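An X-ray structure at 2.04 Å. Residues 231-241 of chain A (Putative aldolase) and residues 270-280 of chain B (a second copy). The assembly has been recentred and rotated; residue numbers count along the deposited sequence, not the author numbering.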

# COMPACT_ATOMS: atom_id res chain seq x y z
N MSE A 231 -7.85 -4.74 -7.00
CA MSE A 231 -9.18 -5.28 -6.76
C MSE A 231 -9.14 -6.39 -5.71
O MSE A 231 -9.99 -6.44 -4.83
CB MSE A 231 -9.78 -5.81 -8.06
CG MSE A 231 -11.17 -6.42 -7.90
SE MSE A 231 -12.50 -5.16 -7.26
CE MSE A 231 -13.02 -4.39 -8.97
N GLU A 232 -8.15 -7.27 -5.80
CA GLU A 232 -8.02 -8.36 -4.84
C GLU A 232 -7.84 -7.85 -3.42
O GLU A 232 -8.28 -8.49 -2.46
CB GLU A 232 -6.85 -9.29 -5.20
CG GLU A 232 -5.49 -8.60 -5.24
CD GLU A 232 -5.12 -8.12 -6.62
OE1 GLU A 232 -6.04 -7.76 -7.39
OE2 GLU A 232 -3.91 -8.09 -6.94
N LEU A 233 -7.19 -6.70 -3.26
CA LEU A 233 -6.98 -6.14 -1.93
C LEU A 233 -8.30 -5.58 -1.40
O LEU A 233 -8.62 -5.73 -0.23
CB LEU A 233 -5.92 -5.03 -1.96
CG LEU A 233 -5.61 -4.39 -0.60
CD1 LEU A 233 -5.25 -5.46 0.41
CD2 LEU A 233 -4.45 -3.41 -0.75
N LEU A 234 -9.05 -4.94 -2.28
CA LEU A 234 -10.35 -4.37 -1.91
C LEU A 234 -11.29 -5.48 -1.44
O LEU A 234 -11.86 -5.39 -0.35
CB LEU A 234 -10.98 -3.64 -3.09
CG LEU A 234 -12.40 -3.08 -2.94
CD1 LEU A 234 -12.46 -2.09 -1.78
CD2 LEU A 234 -12.81 -2.41 -4.25
N LEU A 235 -11.44 -6.52 -2.26
CA LEU A 235 -12.32 -7.64 -1.95
C LEU A 235 -11.90 -8.38 -0.68
O LEU A 235 -12.75 -8.78 0.11
CB LEU A 235 -12.39 -8.63 -3.11
CG LEU A 235 -12.97 -8.08 -4.42
CD1 LEU A 235 -13.03 -9.20 -5.45
CD2 LEU A 235 -14.36 -7.50 -4.18
N THR A 236 -10.61 -8.57 -0.50
CA THR A 236 -10.14 -9.25 0.71
C THR A 236 -10.55 -8.44 1.94
O THR A 236 -11.08 -9.00 2.90
CB THR A 236 -8.62 -9.44 0.70
OG1 THR A 236 -8.27 -10.39 -0.31
CG2 THR A 236 -8.14 -9.96 2.05
N TYR A 237 -10.31 -7.13 1.90
CA TYR A 237 -10.65 -6.26 3.01
C TYR A 237 -12.15 -6.25 3.30
O TYR A 237 -12.57 -6.39 4.46
CB TYR A 237 -10.20 -4.82 2.74
CG TYR A 237 -10.23 -3.94 3.98
CD1 TYR A 237 -9.09 -3.81 4.77
CD2 TYR A 237 -11.40 -3.29 4.38
CE1 TYR A 237 -9.11 -3.05 5.94
CE2 TYR A 237 -11.43 -2.53 5.56
CZ TYR A 237 -10.28 -2.42 6.33
OH TYR A 237 -10.29 -1.69 7.49
N LEU A 238 -12.96 -6.09 2.26
CA LEU A 238 -14.41 -6.06 2.40
C LEU A 238 -14.97 -7.39 2.90
O LEU A 238 -15.95 -7.41 3.62
CB LEU A 238 -15.07 -5.67 1.07
CG LEU A 238 -14.74 -4.27 0.52
CD1 LEU A 238 -15.46 -4.05 -0.81
CD2 LEU A 238 -15.15 -3.20 1.53
N ASN A 239 -14.35 -8.50 2.50
CA ASN A 239 -14.82 -9.81 2.94
C ASN A 239 -14.69 -9.93 4.45
O ASN A 239 -15.55 -10.51 5.12
CB ASN A 239 -14.04 -10.93 2.24
CG ASN A 239 -14.32 -12.29 2.84
OD1 ASN A 239 -13.58 -12.77 3.70
ND2 ASN A 239 -15.40 -12.93 2.40
N LYS A 240 -13.61 -9.39 5.00
CA LYS A 240 -13.36 -9.43 6.44
C LYS A 240 -14.14 -8.37 7.23
O LYS A 240 -14.82 -8.69 8.21
CB LYS A 240 -11.86 -9.25 6.72
CG LYS A 240 -11.51 -9.03 8.18
CD LYS A 240 -11.92 -10.22 9.04
CE LYS A 240 -11.55 -9.98 10.49
NZ LYS A 240 -11.96 -11.11 11.36
N HIS A 241 -14.04 -7.12 6.80
CA HIS A 241 -14.67 -6.00 7.51
C HIS A 241 -16.06 -5.55 7.10
O HIS A 241 -16.72 -4.82 7.83
CB HIS A 241 -13.73 -4.80 7.47
CG HIS A 241 -12.41 -5.06 8.13
ND1 HIS A 241 -12.25 -5.05 9.50
CD2 HIS A 241 -11.19 -5.35 7.61
CE1 HIS A 241 -10.99 -5.32 9.80
NE2 HIS A 241 -10.33 -5.51 8.67
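Chain B 270-280: NLPYMLSGANN

Chain A is helical throughout 231-241, and chain B forms a helix over 271-278, preceded by Asn B270 at the N-cap, whose OD1 accepts a capping bond from Tyr B273 N (3.0 Å). The two helices run in nearly the same direction, crossing at -24° with a closest axial approach of 9.6 Å. The register advances by four and four residues in chain A against four and three in chain B: the CA atoms of Glu A232 and Leu B271 lie 7.0 Å apart, those of Thr A236 and Leu B275 6.5 Å, and those of Lys A240 and Ala B278 6.3 Å.

Thr A236 is the knob of the packing, its side chain seated among Leu B271, Met B274, Leu B275 and Ala B278. Its OG1 donates to Glu A232 O (2.9 Å) within its own helix, while its CG2 lies 3.9 Å from Ala B278 CB and 3.5 Å from Met B274 O. Towards the N-terminal end, selenomethionine Met B274 places SE 4.0 Å from Leu A233 CD1. At the other end, Lys A240 CB packs 4.0 Å from Ala B278 CB.

No direct hydrogen bond joins the stretches; water bridges them instead. Asn B279 OD1 accepts from water 2 (O to OD1, 2.8 Å), which also donates to Asn A239 OD1 (2.9 Å), and from water 3 (2.6 Å), which accepts from Lys A240 NZ (3.0 Å).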

# COMPACT_ATOMS: atom_id res chain seq x y z
N ASN B 270 0.57 -10.38 -1.30
CA ASN B 270 -0.07 -11.08 -2.41
C ASN B 270 -1.35 -11.66 -1.81
O ASN B 270 -1.60 -11.49 -0.62
CB ASN B 270 0.86 -12.18 -2.95
CG ASN B 270 1.48 -13.02 -1.85
OD1 ASN B 270 0.79 -13.49 -0.95
ND2 ASN B 270 2.79 -13.23 -1.93
N LEU B 271 -2.17 -12.33 -2.62
CA LEU B 271 -3.42 -12.88 -2.11
C LEU B 271 -3.28 -13.72 -0.83
O LEU B 271 -4.03 -13.54 0.13
CB LEU B 271 -4.14 -13.67 -3.21
CG LEU B 271 -5.53 -14.17 -2.78
CD1 LEU B 271 -6.26 -13.04 -2.06
CD2 LEU B 271 -6.34 -14.64 -3.99
N PRO B 272 -2.31 -14.66 -0.80
CA PRO B 272 -2.18 -15.46 0.43
C PRO B 272 -1.89 -14.59 1.66
O PRO B 272 -2.45 -14.80 2.74
CB PRO B 272 -1.01 -16.40 0.10
CG PRO B 272 -1.18 -16.62 -1.36
CD PRO B 272 -1.48 -15.22 -1.88
N TYR B 273 -1.03 -13.59 1.47
CA TYR B 273 -0.65 -12.69 2.55
C TYR B 273 -1.71 -11.65 2.87
O TYR B 273 -1.75 -11.12 3.98
CB TYR B 273 0.71 -12.04 2.22
CG TYR B 273 1.85 -13.04 2.21
CD1 TYR B 273 1.80 -14.19 3.01
CD2 TYR B 273 3.00 -12.84 1.44
CE1 TYR B 273 2.85 -15.10 3.04
CE2 TYR B 273 4.06 -13.75 1.46
CZ TYR B 273 3.98 -14.88 2.27
OH TYR B 273 5.02 -15.78 2.32
N MSE B 274 -2.59 -11.36 1.92
CA MSE B 274 -3.66 -10.40 2.19
C MSE B 274 -4.67 -11.13 3.07
O MSE B 274 -5.25 -10.56 3.99
CB MSE B 274 -4.35 -9.96 0.89
CG MSE B 274 -3.39 -9.44 -0.17
SE MSE B 274 -4.31 -8.76 -1.74
CE MSE B 274 -4.71 -10.32 -2.80
N LEU B 275 -4.87 -12.40 2.76
CA LEU B 275 -5.79 -13.24 3.51
C LEU B 275 -5.31 -13.42 4.94
O LEU B 275 -6.08 -13.28 5.88
CB LEU B 275 -5.94 -14.60 2.83
CG LEU B 275 -6.68 -14.60 1.50
CD1 LEU B 275 -6.59 -15.99 0.88
CD2 LEU B 275 -8.13 -14.21 1.72
N SER B 276 -4.02 -13.73 5.11
CA SER B 276 -3.47 -13.93 6.44
C SER B 276 -3.50 -12.63 7.23
O SER B 276 -3.73 -12.62 8.44
CB SER B 276 -2.04 -14.50 6.37
OG SER B 276 -1.14 -13.64 5.69
N GLY B 277 -3.30 -11.51 6.54
CA GLY B 277 -3.33 -10.23 7.23
C GLY B 277 -4.72 -9.90 7.73
O GLY B 277 -4.93 -9.64 8.92
N ALA B 278 -5.69 -9.94 6.83
CA ALA B 278 -7.06 -9.62 7.17
C ALA B 278 -7.68 -10.58 8.18
O ALA B 278 -8.56 -10.19 8.95
CB ALA B 278 -7.92 -9.58 5.91
N ASN B 279 -7.21 -11.82 8.20
CA ASN B 279 -7.79 -12.80 9.10
C ASN B 279 -6.94 -13.18 10.31
O ASN B 279 -7.15 -14.23 10.91
CB ASN B 279 -8.20 -14.03 8.30
CG ASN B 279 -9.28 -13.72 7.28
OD1 ASN B 279 -10.46 -13.58 7.62
ND2 ASN B 279 -8.89 -13.58 6.02
N ASN B 280 -6.01 -12.30 10.66
CA ASN B 280 -5.12 -12.47 11.80
C ASN B 280 -4.52 -13.85 12.01
O ASN B 280 -4.65 -14.45 13.08
CB ASN B 280 -5.85 -12.03 13.08
CG ASN B 280 -6.38 -10.61 12.98
OD1 ASN B 280 -5.73 -9.73 12.42
ND2 ASN B 280 -7.57 -10.39 13.53
O HOH W 1 -10.83 -11.62 4.19
O HOH W 2 -13.00 -13.58 6.41
O HOH W 3 -11.30 -13.72 10.06